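Local coordinates for outer membrane protein OMP121 (Bacteroides thetaiotaomicron, PDB 5FQ8) that belongs to the TonB-dependent receptor family of outer membrane proteins and probably imports a substrate, perhaps peptides, across the outer membrane together with a partner lipoprotein, at residues I245-D250 with S342-E347; M282-A287 with N367-L372; D286-D291 with N320-G325; M330-Y335 with Y363-P368. One frame throughout, in Å; residues are numbered along the deposited sequence.

In the fold
All four contacts gather at one end of the barrel, around the extracellular-loop segments that include helices 330-335 and 368-374. Contacts 1 and 4 are the buried ones, and contacts 2 and 3 are partly exposed. Contact 1 is apolar, without a hydrogen bond across it, and residues of both its segments also meet the lipoprotein BT_2262. Contact 4 fits helix 330-335 against the approach to helix 368-374, mixing apolar touches with one backbone-to-serine bond. Contacts 2 and 3 share Asp286 and Ala287 and supply ligands to the same calcium ion: contact 2 sets leucine packing beside carbonyl ligands, whereas contact 3 relies on one antiparallel backbone pair and a carboxylate ligand.

Contact 1: residues I245-D250 with S342-E347; sequences IKDFFD and SIIGLE
Ile343 does most of the work here. Its CB points at the segment 245-250, and with CG1 anti to the carbonyl carbon (chi1 -65°) the two branches divide the task. CG2 leaves anti to the backbone N and settles 3.9 Å from Phe248 CD1, coming obliquely at the ring, with Phe248 CB only slightly farther, at 4.1 Å. CG1 carries the extended arm onward to CD1, which ends 3.6 Å from Ile245 CG1 and 4.0 Å from Ile245 CA. Next to it, Ile344 lays its CG2 along the backbone, 3.4 Å from Asp247 O. No hydrogen bond crosses between the segments. The carboxylate of Asp247 has its partners on another chain: its OD2 accepts from Ser4 N and bonds Thr5 OG1 of the lipoprotein BT_2262 chain. An alanine in place of Ile343 would remove both branches and would probably loosen the fit of Ile245 and the Phe248 ring against this loop. Leu334 of helix 330-335 touches Phe248 and Ile343 alike, while from helix 368-374 Tyr369 meets the Phe248 ring edge-to-face and also packs on Ile344, so both loops pack against the two short helices.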
loop_
_atom_site.group_PDB
_atom_site.type_symbol
_atom_site.label_atom_id
_atom_site.label_comp_id
_atom_site.label_asym_id
_atom_site.label_seq_id
_atom_site.Cartn_x
_atom_site.Cartn_y
_atom_site.Cartn_z
ATOM N N ILE B 245 14.294 -35.141 9.522
ATOM C CA ILE B 245 13.736 -34.337 8.445
ATOM C C ILE B 245 12.704 -35.131 7.661
ATOM O O ILE B 245 11.672 -34.589 7.256
ATOM C CB ILE B 245 14.861 -33.809 7.548
ATOM C CG1 ILE B 245 15.694 -32.824 8.351
ATOM C CG2 ILE B 245 14.297 -33.162 6.302
ATOM C CD1 ILE B 245 16.759 -32.174 7.574
ATOM N N LYS B 246 12.954 -36.426 7.443
ATOM C CA LYS B 246 12.008 -37.243 6.693
ATOM C C LYS B 246 10.665 -37.323 7.407
ATOM O O LYS B 246 9.609 -37.295 6.769
ATOM C CB LYS B 246 12.572 -38.650 6.478
ATOM C CG LYS B 246 11.765 -39.536 5.513
ATOM C CD LYS B 246 12.026 -41.011 5.743
ATOM C CE LYS B 246 11.343 -41.883 4.697
ATOM N NZ LYS B 246 9.886 -41.582 4.587
ATOM N N ASP B 247 10.688 -37.427 8.730
ATOM C CA ASP B 247 9.459 -37.533 9.502
ATOM C C ASP B 247 8.680 -36.234 9.551
ATOM O O ASP B 247 7.537 -36.233 10.002
ATOM C CB ASP B 247 9.779 -37.971 10.923
ATOM C CG ASP B 247 10.157 -39.407 11.003
ATOM O OD1 ASP B 247 10.268 -40.026 9.938
ATOM O OD2 ASP B 247 10.343 -39.917 12.123
ATOM N N PHE B 248 9.271 -35.124 9.119
ATOM C CA PHE B 248 8.588 -33.844 9.235
ATOM C C PHE B 248 7.450 -33.755 8.245
ATOM O O PHE B 248 6.484 -33.019 8.464
ATOM C CB PHE B 248 9.594 -32.710 9.033
ATOM C CG PHE B 248 8.972 -31.389 8.718
ATOM C CD1 PHE B 248 8.346 -30.657 9.694
ATOM C CD2 PHE B 248 9.041 -30.873 7.439
ATOM C CE1 PHE B 248 7.782 -29.450 9.397
ATOM C CE2 PHE B 248 8.484 -29.666 7.133
ATOM C CZ PHE B 248 7.850 -28.949 8.109
ATOM N N PHE B 249 7.529 -34.521 7.179
ATOM C CA PHE B 249 6.540 -34.424 6.131
ATOM C C PHE B 249 5.356 -35.342 6.408
ATOM O O PHE B 249 5.430 -36.298 7.184
ATOM C CB PHE B 249 7.187 -34.736 4.788
ATOM C CG PHE B 249 8.290 -33.784 4.427
ATOM C CD1 PHE B 249 9.574 -33.986 4.888
ATOM C CD2 PHE B 249 8.040 -32.683 3.638
ATOM C CE1 PHE B 249 10.582 -33.117 4.565
ATOM C CE2 PHE B 249 9.041 -31.812 3.314
ATOM C CZ PHE B 249 10.315 -32.027 3.773
ATOM N N ASP B 250 4.242 -34.994 5.801
ATOM C CA ASP B 250 3.028 -35.771 5.853
ATOM C C ASP B 250 2.905 -36.531 4.547
ATOM O O ASP B 250 3.846 -36.617 3.758
ATOM C CB ASP B 250 1.814 -34.860 6.043
ATOM C CG ASP B 250 1.702 -34.282 7.420
ATOM O OD1 ASP B 250 2.346 -34.793 8.356
ATOM O OD2 ASP B 250 0.927 -33.318 7.554
ATOM N N SER B 342 15.059 -33.505 17.417
ATOM C CA SER B 342 13.789 -34.040 16.938
ATOM C C SER B 342 12.936 -32.913 16.379
ATOM O O SER B 342 12.422 -32.088 17.137
ATOM C CB SER B 342 13.065 -34.749 18.074
ATOM O OG SER B 342 11.787 -35.190 17.672
ATOM N N ILE B 343 12.750 -32.901 15.061
ATOM C CA ILE B 343 11.974 -31.844 14.422
ATOM C C ILE B 343 10.492 -31.966 14.760
ATOM O O ILE B 343 9.844 -30.978 15.109
ATOM C CB ILE B 343 12.189 -31.861 12.904
ATOM C CG1 ILE B 343 13.617 -31.520 12.578
ATOM C CG2 ILE B 343 11.311 -30.861 12.237
ATOM C CD1 ILE B 343 13.819 -31.372 11.120
ATOM N N ILE B 344 9.916 -33.164 14.634
ATOM C CA ILE B 344 8.490 -33.282 14.903
ATOM C C ILE B 344 8.190 -33.048 16.365
ATOM O O ILE B 344 7.022 -32.935 16.748
ATOM C CB ILE B 344 7.934 -34.646 14.475
ATOM C CG1 ILE B 344 8.593 -35.751 15.288
ATOM C CG2 ILE B 344 8.084 -34.838 13.000
ATOM C CD1 ILE B 344 8.189 -37.095 14.859
ATOM N N GLY B 345 9.209 -32.999 17.201
ATOM C CA GLY B 345 8.976 -32.590 18.568
ATOM C C GLY B 345 8.866 -31.105 18.782
ATOM O O GLY B 345 8.755 -30.668 19.930
ATOM N N LEU B 346 8.887 -30.318 17.714
ATOM C CA LEU B 346 8.806 -28.876 17.807
ATOM C C LEU B 346 7.436 -28.310 17.474
ATOM O O LEU B 346 7.268 -27.099 17.554
ATOM C CB LEU B 346 9.838 -28.238 16.883
ATOM C CG LEU B 346 11.299 -28.609 17.040
ATOM C CD1 LEU B 346 11.987 -28.208 15.778
ATOM C CD2 LEU B 346 11.887 -27.905 18.228
ATOM N N GLU B 347 6.459 -29.139 17.104
ATOM C CA GLU B 347 5.189 -28.642 16.579
ATOM C C GLU B 347 4.244 -28.192 17.678
ATOM O O GLU B 347 3.452 -27.269 17.472
ATOM C CB GLU B 347 4.529 -29.733 15.739
ATOM C CG GLU B 347 3.185 -29.391 15.116
ATOM C CD GLU B 347 2.549 -30.577 14.414
ATOM O OE1 GLU B 347 3.052 -31.702 14.601
ATOM O OE2 GLU B 347 1.558 -30.391 13.672
#

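Contact 2: residues M282-A287 with N367-L372; sequences MIPTDA and NPYYIL. With CA (calcium ion), chain M.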
loop_
_atom_site.group_PDB
_atom_site.type_symbol
_atom_site.label_atom_id
_atom_site.label_comp_id
_atom_site.label_asym_id
_atom_site.label_seq_id
_atom_site.Cartn_x
_atom_site.Cartn_y
_atom_site.Cartn_z
ATOM N N MET B 282 2.485 -32.452 0.695
ATOM C CA MET B 282 3.121 -33.201 1.769
ATOM C C MET B 282 3.712 -32.334 2.865
ATOM O O MET B 282 4.020 -32.861 3.934
ATOM C CB MET B 282 4.226 -34.063 1.205
ATOM C CG MET B 282 5.255 -33.242 0.525
ATOM S SD MET B 282 6.459 -34.252 -0.270
ATOM C CE MET B 282 7.329 -33.018 -1.184
ATOM N N ILE B 283 3.936 -31.052 2.623
ATOM C CA ILE B 283 4.423 -30.207 3.714
ATOM C C ILE B 283 3.295 -30.009 4.714
ATOM O O ILE B 283 2.150 -29.766 4.298
ATOM C CB ILE B 283 4.922 -28.873 3.176
ATOM C CG1 ILE B 283 5.899 -29.081 2.025
ATOM C CG2 ILE B 283 5.632 -28.103 4.235
ATOM C CD1 ILE B 283 6.235 -27.830 1.285
ATOM N N PRO B 284 3.554 -30.121 6.023
ATOM C CA PRO B 284 2.475 -30.046 7.016
ATOM C C PRO B 284 1.648 -28.775 6.938
ATOM O O PRO B 284 2.085 -27.785 6.352
ATOM C CB PRO B 284 3.232 -30.127 8.343
ATOM C CG PRO B 284 4.471 -30.795 8.039
ATOM C CD PRO B 284 4.848 -30.418 6.654
ATOM N N THR B 285 0.470 -28.787 7.558
ATOM C CA THR B 285 -0.553 -27.744 7.437
ATOM C C THR B 285 -1.030 -27.588 6.004
ATOM O O THR B 285 -0.681 -28.381 5.133
ATOM C CB THR B 285 -0.068 -26.375 7.935
ATOM O OG1 THR B 285 0.712 -25.745 6.911
ATOM C CG2 THR B 285 0.758 -26.496 9.211
ATOM N N ASP B 286 -1.809 -26.542 5.754
ATOM C CA ASP B 286 -2.498 -26.329 4.491
ATOM C C ASP B 286 -1.792 -25.317 3.607
ATOM O O ASP B 286 -2.441 -24.672 2.779
ATOM C CB ASP B 286 -3.944 -25.887 4.747
ATOM C CG ASP B 286 -4.041 -24.529 5.449
ATOM O OD1 ASP B 286 -3.984 -24.489 6.695
ATOM O OD2 ASP B 286 -4.206 -23.501 4.760
ATOM N N ALA B 287 -0.479 -25.163 3.768
ATOM C CA ALA B 287 0.243 -24.173 2.984
ATOM C C ALA B 287 0.482 -24.631 1.551
ATOM O O ALA B 287 0.575 -23.781 0.664
ATOM C CB ALA B 287 1.557 -23.827 3.668
ATOM N N ASN B 367 11.097 -21.724 14.067
ATOM C CA ASN B 367 10.367 -22.978 14.166
ATOM C C ASN B 367 9.551 -23.210 12.907
ATOM O O ASN B 367 8.644 -22.424 12.621
ATOM C CB ASN B 367 9.455 -22.947 15.383
ATOM C CG ASN B 367 8.842 -24.292 15.694
ATOM O OD1 ASN B 367 8.537 -25.071 14.805
ATOM N ND2 ASN B 367 8.656 -24.567 16.973
ATOM N N PRO B 368 9.804 -24.280 12.158
ATOM C CA PRO B 368 9.133 -24.446 10.865
ATOM C C PRO B 368 7.640 -24.541 10.979
ATOM O O PRO B 368 6.928 -24.130 10.061
ATOM C CB PRO B 368 9.724 -25.756 10.332
ATOM C CG PRO B 368 10.949 -25.992 11.122
ATOM C CD PRO B 368 10.666 -25.427 12.468
ATOM N N TYR B 369 7.135 -25.084 12.074
ATOM C CA TYR B 369 5.693 -25.172 12.215
ATOM C C TYR B 369 5.082 -23.817 12.516
ATOM O O TYR B 369 3.917 -23.587 12.185
ATOM C CB TYR B 369 5.337 -26.170 13.304
ATOM C CG TYR B 369 5.744 -27.596 13.009
ATOM C CD1 TYR B 369 4.931 -28.425 12.262
ATOM C CD2 TYR B 369 6.929 -28.112 13.497
ATOM C CE1 TYR B 369 5.284 -29.717 12.010
ATOM C CE2 TYR B 369 7.291 -29.402 13.248
ATOM C CZ TYR B 369 6.464 -30.207 12.504
ATOM O OH TYR B 369 6.831 -31.508 12.259
ATOM N N TYR B 370 5.838 -22.912 13.142
ATOM C CA TYR B 370 5.360 -21.545 13.284
ATOM C C TYR B 370 5.237 -20.882 11.924
ATOM O O TYR B 370 4.211 -20.278 11.613
ATOM C CB TYR B 370 6.288 -20.733 14.199
ATOM C CG TYR B 370 5.735 -19.354 14.484
ATOM C CD1 TYR B 370 5.912 -18.312 13.583
ATOM C CD2 TYR B 370 5.001 -19.107 15.632
ATOM C CE1 TYR B 370 5.382 -17.074 13.819
ATOM C CE2 TYR B 370 4.469 -17.860 15.876
ATOM C CZ TYR B 370 4.665 -16.854 14.966
ATOM O OH TYR B 370 4.132 -15.622 15.204
ATOM N N ILE B 371 6.273 -20.984 11.098
ATOM C CA ILE B 371 6.264 -20.283 9.818
ATOM C C ILE B 371 5.097 -20.744 8.959
ATOM O O ILE B 371 4.438 -19.932 8.302
ATOM C CB ILE B 371 7.606 -20.470 9.089
ATOM C CG1 ILE B 371 8.755 -20.005 9.972
ATOM C CG2 ILE B 371 7.607 -19.703 7.809
ATOM C CD1 ILE B 371 10.116 -20.240 9.371
ATOM N N LEU B 372 4.814 -22.051 8.959
ATOM C CA LEU B 372 3.731 -22.588 8.139
ATOM C C LEU B 372 2.362 -22.227 8.694
ATOM O O LEU B 372 1.418 -21.998 7.930
ATOM C CB LEU B 372 3.855 -24.105 8.028
ATOM C CG LEU B 372 4.970 -24.721 7.198
ATOM C CD1 LEU B 372 5.155 -26.118 7.663
ATOM C CD2 LEU B 372 4.608 -24.700 5.749
HETATM CA CA CA M . 0.119 -29.909 3.401
#
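Leu372 has CG anti to its carbonyl carbon (chi1 -71°), which sends its two methyls out from helix 368-374 into the calcium-binding loop, while Thr285 holds OG1 between its backbone N and carbonyl carbon (chi1 81°), back over its own loop. The leucine fork then spreads. CD2 lies 3.8 Å from Ala287 CB and also meets Ile283 CG2, the isoleucine crossing the leucine at about a right angle; CD1 sits 3.7 Å from Pro284 O. At the root of the fork, Leu372 CB lies 3.7 Å from Thr285 OG1. One turn earlier on the helix, Tyr369 brings ring atom CE1 obliquely to within 4.2 Å of Pro284 CG. Thr285 OG1 donates to Pro284 O, meeting it in the carbonyl plane on a lone pair, and accepts a weak bond from Ala287 N. An alanine in place of Thr285 would lose this hydroxyl and its methyl, and would probably leave the turn less firmly held and the leucine less well covered. At the helix start, Asn367 is the N-cap, its OD1 accepting from Tyr369 N at 3.1 Å. The calcium is bound by Ile283 O at 2.2 Å and Thr285 O at 2.4 Å, with Asp280, Gly281 and Asp288 completing the site. Carbonyl ligands bring no net charge, so the two aspartates probably balance the ion; Ile283 offers its carbonyl to the metal and its CG2 to Leu372, whereas the Thr285 hydroxyl stays bonded within its own loop.

Contact 3: residues D286-D291 with N320-G325; sequences DADSYD and NFATTG. With CA (calcium ion), chain M.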
loop_
_atom_site.group_PDB
_atom_site.type_symbol
_atom_site.label_atom_id
_atom_site.label_comp_id
_atom_site.label_asym_id
_atom_site.label_seq_id
_atom_site.Cartn_x
_atom_site.Cartn_y
_atom_site.Cartn_z
ATOM N N ASP B 286 -1.809 -26.542 5.754
ATOM C CA ASP B 286 -2.498 -26.329 4.491
ATOM C C ASP B 286 -1.792 -25.317 3.607
ATOM O O ASP B 286 -2.441 -24.672 2.779
ATOM C CB ASP B 286 -3.944 -25.887 4.747
ATOM C CG ASP B 286 -4.041 -24.529 5.449
ATOM O OD1 ASP B 286 -3.984 -24.489 6.695
ATOM O OD2 ASP B 286 -4.206 -23.501 4.760
ATOM N N ALA B 287 -0.479 -25.163 3.768
ATOM C CA ALA B 287 0.243 -24.173 2.984
ATOM C C ALA B 287 0.482 -24.631 1.551
ATOM O O ALA B 287 0.575 -23.781 0.664
ATOM C CB ALA B 287 1.557 -23.827 3.668
ATOM N N ASP B 288 0.591 -25.948 1.304
ATOM C CA ASP B 288 0.622 -26.502 -0.056
ATOM C C ASP B 288 -0.802 -26.706 -0.506
ATOM O O ASP B 288 -1.375 -27.769 -0.320
ATOM C CB ASP B 288 1.327 -27.849 -0.150
ATOM C CG ASP B 288 2.001 -28.244 1.095
ATOM O OD1 ASP B 288 3.127 -27.785 1.234
ATOM O OD2 ASP B 288 1.437 -29.012 1.903
ATOM N N SER B 289 -1.388 -25.717 -1.120
ATOM C CA SER B 289 -2.755 -25.909 -1.541
ATOM C C SER B 289 -2.913 -25.467 -2.974
ATOM O O SER B 289 -2.262 -24.533 -3.430
ATOM C CB SER B 289 -3.708 -25.181 -0.633
ATOM O OG SER B 289 -3.817 -25.887 0.579
ATOM N N TYR B 290 -3.766 -26.180 -3.678
ATOM C CA TYR B 290 -4.132 -25.832 -5.031
ATOM C C TYR B 290 -5.533 -26.363 -5.204
ATOM O O TYR B 290 -5.768 -27.549 -4.974
ATOM C CB TYR B 290 -3.172 -26.447 -6.025
ATOM C CG TYR B 290 -3.491 -26.254 -7.471
ATOM C CD1 TYR B 290 -3.652 -25.008 -8.011
ATOM C CD2 TYR B 290 -3.572 -27.335 -8.311
ATOM C CE1 TYR B 290 -3.908 -24.853 -9.346
ATOM C CE2 TYR B 290 -3.821 -27.186 -9.634
ATOM C CZ TYR B 290 -3.989 -25.953 -10.150
ATOM O OH TYR B 290 -4.244 -25.841 -11.485
ATOM N N ASP B 291 -6.458 -25.471 -5.508
ATOM C CA ASP B 291 -7.802 -25.831 -5.901
ATOM C C ASP B 291 -7.973 -25.386 -7.337
ATOM O O ASP B 291 -7.761 -24.219 -7.648
ATOM C CB ASP B 291 -8.828 -25.164 -4.993
ATOM C CG ASP B 291 -8.672 -25.571 -3.566
ATOM O OD1 ASP B 291 -8.336 -26.740 -3.330
ATOM O OD2 ASP B 291 -8.879 -24.732 -2.666
ATOM N N ASN B 320 -1.994 -21.702 -2.563
ATOM C CA ASN B 320 -1.277 -21.312 -1.360
ATOM C C ASN B 320 0.088 -21.964 -1.442
ATOM O O ASN B 320 0.203 -23.103 -1.890
ATOM C CB ASN B 320 -1.979 -21.758 -0.085
ATOM C CG ASN B 320 -3.300 -21.077 0.131
ATOM O OD1 ASN B 320 -4.324 -21.546 -0.338
ATOM N ND2 ASN B 320 -3.292 -19.982 0.860
ATOM N N PHE B 321 1.117 -21.258 -1.014
ATOM C CA PHE B 321 2.477 -21.706 -1.258
ATOM C C PHE B 321 3.263 -21.642 0.033
ATOM O O PHE B 321 3.069 -20.724 0.830
ATOM C CB PHE B 321 3.119 -20.849 -2.317
ATOM C CG PHE B 321 4.254 -21.497 -3.031
ATOM C CD1 PHE B 321 5.454 -21.705 -2.400
ATOM C CD2 PHE B 321 4.130 -21.866 -4.352
ATOM C CE1 PHE B 321 6.500 -22.285 -3.060
ATOM C CE2 PHE B 321 5.170 -22.445 -5.014
ATOM C CZ PHE B 321 6.360 -22.650 -4.371
ATOM N N ALA B 322 4.121 -22.635 0.252
ATOM C CA ALA B 322 5.062 -22.596 1.365
ATOM C C ALA B 322 6.319 -21.912 0.843
ATOM O O ALA B 322 7.147 -22.515 0.158
ATOM C CB ALA B 322 5.331 -23.993 1.903
ATOM N N THR B 323 6.436 -20.629 1.167
ATOM C CA THR B 323 7.444 -19.749 0.597
ATOM C C THR B 323 8.859 -20.263 0.840
ATOM O O THR B 323 9.164 -20.791 1.908
ATOM C CB THR B 323 7.279 -18.363 1.213
ATOM O OG1 THR B 323 5.895 -18.002 1.240
ATOM C CG2 THR B 323 8.070 -17.326 0.438
ATOM N N THR B 324 9.729 -20.108 -0.160
ATOM C CA THR B 324 11.126 -20.508 -0.040
ATOM C C THR B 324 12.018 -19.277 0.002
ATOM O O THR B 324 11.607 -18.173 -0.368
ATOM C CB THR B 324 11.584 -21.411 -1.199
ATOM O OG1 THR B 324 11.659 -20.655 -2.412
ATOM C CG2 THR B 324 10.659 -22.592 -1.402
ATOM N N GLY B 325 13.246 -19.483 0.448
ATOM C CA GLY B 325 14.215 -18.407 0.476
ATOM C C GLY B 325 15.230 -18.587 1.585
ATOM O O GLY B 325 15.214 -19.557 2.334
HETATM CA CA CA M . 0.119 -29.909 3.401
#
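Two neighbouring barrel strands, 289-303 and 306-320, form an antiparallel hairpin, and this contact is its open end, where one strand begins just after the calcium loop and the other runs out into the segment 320-325. Ser289 and Asn320 make an antiparallel hydrogen-bonded pair. Ser289 N gives its hydrogen to Asn320 O at 3.2 Å, and Asn320 N returns one to Ser289 O at 3.0 Å; both bonds are nearly straight, at 173° and 172° at the hydrogen, though each donor stands above the plane of its carbonyl. The two side chains lie on the same face of the sheet. With CG anti to the carbonyl carbon, Asn320 lays its amide alongside the serine, OD1 3.7 Å from Ser289 CB, and its ND2 makes a weak bond to Glu378 OE1. Ser289 OG turns back along its own chain to donate to Asp286 O at 2.9 Å, tying the strand start to the loop before it. Here this end of the barrel hairpin meets the plug region: Asp288 and Tyr290 touch Pro80, and Phe321 rests on Asp79, Asp125 and Phe126. Asp288 points its CB away from the segment 320-325 and binds the calcium through OD2 at 2.2 Å. Beyond the pair, toward the loop, the two segments meet by methyls: Ala287 CB lies 4.2 Å from Ala322 CB, and Leu372 of helix 368-374 touches Ala322.

Contact 4: residues M330-Y335 with Y363-P368; sequences MLNSLY and YGVMNP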
loop_
_atom_site.group_PDB
_atom_site.type_symbol
_atom_site.label_atom_id
_atom_site.label_comp_id
_atom_site.label_asym_id
_atom_site.label_seq_id
_atom_site.Cartn_x
_atom_site.Cartn_y
_atom_site.Cartn_z
ATOM N N MET B 330 10.398 -21.901 5.564
ATOM C CA MET B 330 10.197 -23.206 6.182
ATOM C C MET B 330 11.363 -24.135 5.909
ATOM O O MET B 330 11.935 -24.714 6.835
ATOM C CB MET B 330 8.894 -23.814 5.675
ATOM C CG MET B 330 8.587 -25.230 6.165
ATOM S SD MET B 330 9.229 -26.520 5.128
ATOM C CE MET B 330 8.747 -25.926 3.532
ATOM N N LEU B 331 11.719 -24.304 4.638
ATOM C CA LEU B 331 12.734 -25.289 4.282
ATOM C C LEU B 331 14.111 -24.842 4.716
ATOM O O LEU B 331 14.885 -25.642 5.245
ATOM C CB LEU B 331 12.720 -25.551 2.781
ATOM C CG LEU B 331 13.558 -26.743 2.335
ATOM C CD1 LEU B 331 13.021 -28.017 2.936
ATOM C CD2 LEU B 331 13.547 -26.826 0.846
ATOM N N ASN B 332 14.436 -23.568 4.502
ATOM C CA ASN B 332 15.695 -23.030 4.997
ATOM C C ASN B 332 15.802 -23.189 6.497
ATOM O O ASN B 332 16.879 -23.463 7.022
ATOM C CB ASN B 332 15.824 -21.561 4.624
ATOM C CG ASN B 332 17.083 -20.949 5.161
ATOM O OD1 ASN B 332 18.142 -21.551 5.102
ATOM N ND2 ASN B 332 16.972 -19.754 5.715
ATOM N N SER B 333 14.696 -23.010 7.205
ATOM C CA SER B 333 14.715 -23.224 8.640
ATOM C C SER B 333 14.842 -24.701 8.969
ATOM O O SER B 333 15.363 -25.057 10.033
ATOM C CB SER B 333 13.446 -22.648 9.254
ATOM O OG SER B 333 13.651 -22.236 10.584
ATOM N N LEU B 334 14.393 -25.565 8.058
ATOM C CA LEU B 334 14.302 -26.995 8.323
ATOM C C LEU B 334 15.635 -27.690 8.108
ATOM O O LEU B 334 16.059 -28.504 8.931
ATOM C CB LEU B 334 13.235 -27.595 7.428
ATOM C CG LEU B 334 12.858 -29.054 7.545
ATOM C CD1 LEU B 334 11.882 -29.203 8.660
ATOM C CD2 LEU B 334 12.259 -29.466 6.245
ATOM N N TYR B 335 16.317 -27.353 7.015
ATOM C CA TYR B 335 17.655 -27.863 6.771
ATOM C C TYR B 335 18.643 -27.444 7.843
ATOM O O TYR B 335 19.647 -28.127 8.049
ATOM C CB TYR B 335 18.153 -27.385 5.423
ATOM C CG TYR B 335 17.592 -28.140 4.265
ATOM C CD1 TYR B 335 17.269 -29.483 4.366
ATOM C CD2 TYR B 335 17.400 -27.512 3.057
ATOM C CE1 TYR B 335 16.760 -30.157 3.305
ATOM C CE2 TYR B 335 16.888 -28.177 1.997
ATOM C CZ TYR B 335 16.574 -29.493 2.122
ATOM O OH TYR B 335 16.062 -30.145 1.044
ATOM N N TYR B 363 19.636 -18.630 15.141
ATOM C CA TYR B 363 20.575 -18.240 14.101
ATOM C C TYR B 363 19.869 -18.132 12.756
ATOM O O TYR B 363 20.019 -18.972 11.877
ATOM C CB TYR B 363 21.728 -19.227 14.058
ATOM C CG TYR B 363 22.613 -19.235 15.292
ATOM C CD1 TYR B 363 23.148 -18.068 15.796
ATOM C CD2 TYR B 363 22.906 -20.415 15.949
ATOM C CE1 TYR B 363 23.955 -18.078 16.910
ATOM C CE2 TYR B 363 23.704 -20.427 17.063
ATOM C CZ TYR B 363 24.225 -19.255 17.540
ATOM O OH TYR B 363 25.020 -19.260 18.654
ATOM N N GLY B 364 19.107 -17.059 12.594
ATOM C CA GLY B 364 18.580 -16.756 11.287
ATOM C C GLY B 364 17.480 -17.659 10.808
ATOM O O GLY B 364 17.142 -17.628 9.625
ATOM N N VAL B 365 16.905 -18.462 11.685
ATOM C CA VAL B 365 15.870 -19.414 11.342
ATOM C C VAL B 365 14.838 -19.419 12.458
ATOM O O VAL B 365 15.073 -18.908 13.547
ATOM C CB VAL B 365 16.445 -20.825 11.135
ATOM C CG1 VAL B 365 17.358 -20.867 9.937
ATOM C CG2 VAL B 365 17.168 -21.268 12.384
ATOM N N MET B 366 13.700 -20.048 12.183
ATOM C CA MET B 366 12.574 -20.096 13.102
ATOM C C MET B 366 11.933 -21.470 13.073
ATOM O O MET B 366 12.166 -22.270 12.166
ATOM C CB MET B 366 11.517 -19.052 12.757
ATOM C CG MET B 366 11.693 -17.703 13.405
ATOM S SD MET B 366 10.096 -16.923 13.443
ATOM C CE MET B 366 9.309 -17.957 14.637
ATOM N N ASN B 367 11.097 -21.724 14.067
ATOM C CA ASN B 367 10.367 -22.978 14.166
ATOM C C ASN B 367 9.551 -23.210 12.907
ATOM O O ASN B 367 8.644 -22.424 12.621
ATOM C CB ASN B 367 9.455 -22.947 15.383
ATOM C CG ASN B 367 8.842 -24.292 15.694
ATOM O OD1 ASN B 367 8.537 -25.071 14.805
ATOM N ND2 ASN B 367 8.656 -24.567 16.973
ATOM N N PRO B 368 9.804 -24.280 12.158
ATOM C CA PRO B 368 9.133 -24.446 10.865
ATOM C C PRO B 368 7.640 -24.541 10.979
ATOM O O PRO B 368 6.928 -24.130 10.061
ATOM C CB PRO B 368 9.724 -25.756 10.332
ATOM C CG PRO B 368 10.949 -25.992 11.122
ATOM C CD PRO B 368 10.666 -25.427 12.468
#
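Met330, at the start of the short helix, has CG anti to the backbone N, and this methylene rather than the sulfur comes to the other segment, 4.4 Å from Pro368 CB; the thioether end leads off elsewhere. Asn332 has its amide at the border, ND2 4.4 Å from Val365 CG1, but its bonds go to other partners: ND2 gives to Gly327 O, and OD1 accepts from Gln336 NE2 and Arg832 NH1. That fixes which way round the amide lies. Ser333 gives the largest area of the helix to this contact. Its CB points toward the loop, OG lies anti to the backbone N (chi1 -152°), and Met366 N donates to this hydroxyl at 2.7 Å with an angle of 140° at the hydrogen, although the place of OG is less sure than the rest. Val365 turns its CB toward the helix too, and its CG1 rests 3.8 Å from Ser333 CA and 3.9 Å from Asn332 O, so the branched side chain lies along the helix backbone. At the start of the segment 363-368, Tyr363 packs on the backbone of the bound peptide. Leu334, with CG anti to the backbone N (chi1 -176°), then brings CD1 to 4.2 Å from Pro368 CG, crossing the proline ring at about a right angle. Met330 and Leu334, one turn apart, thus touch the same proline, the first residue of helix 368-374. From that helix Leu372 packs on Met330, and Ile371 on Ser333 and Met366, while Tyr335 leans on helix 832-839.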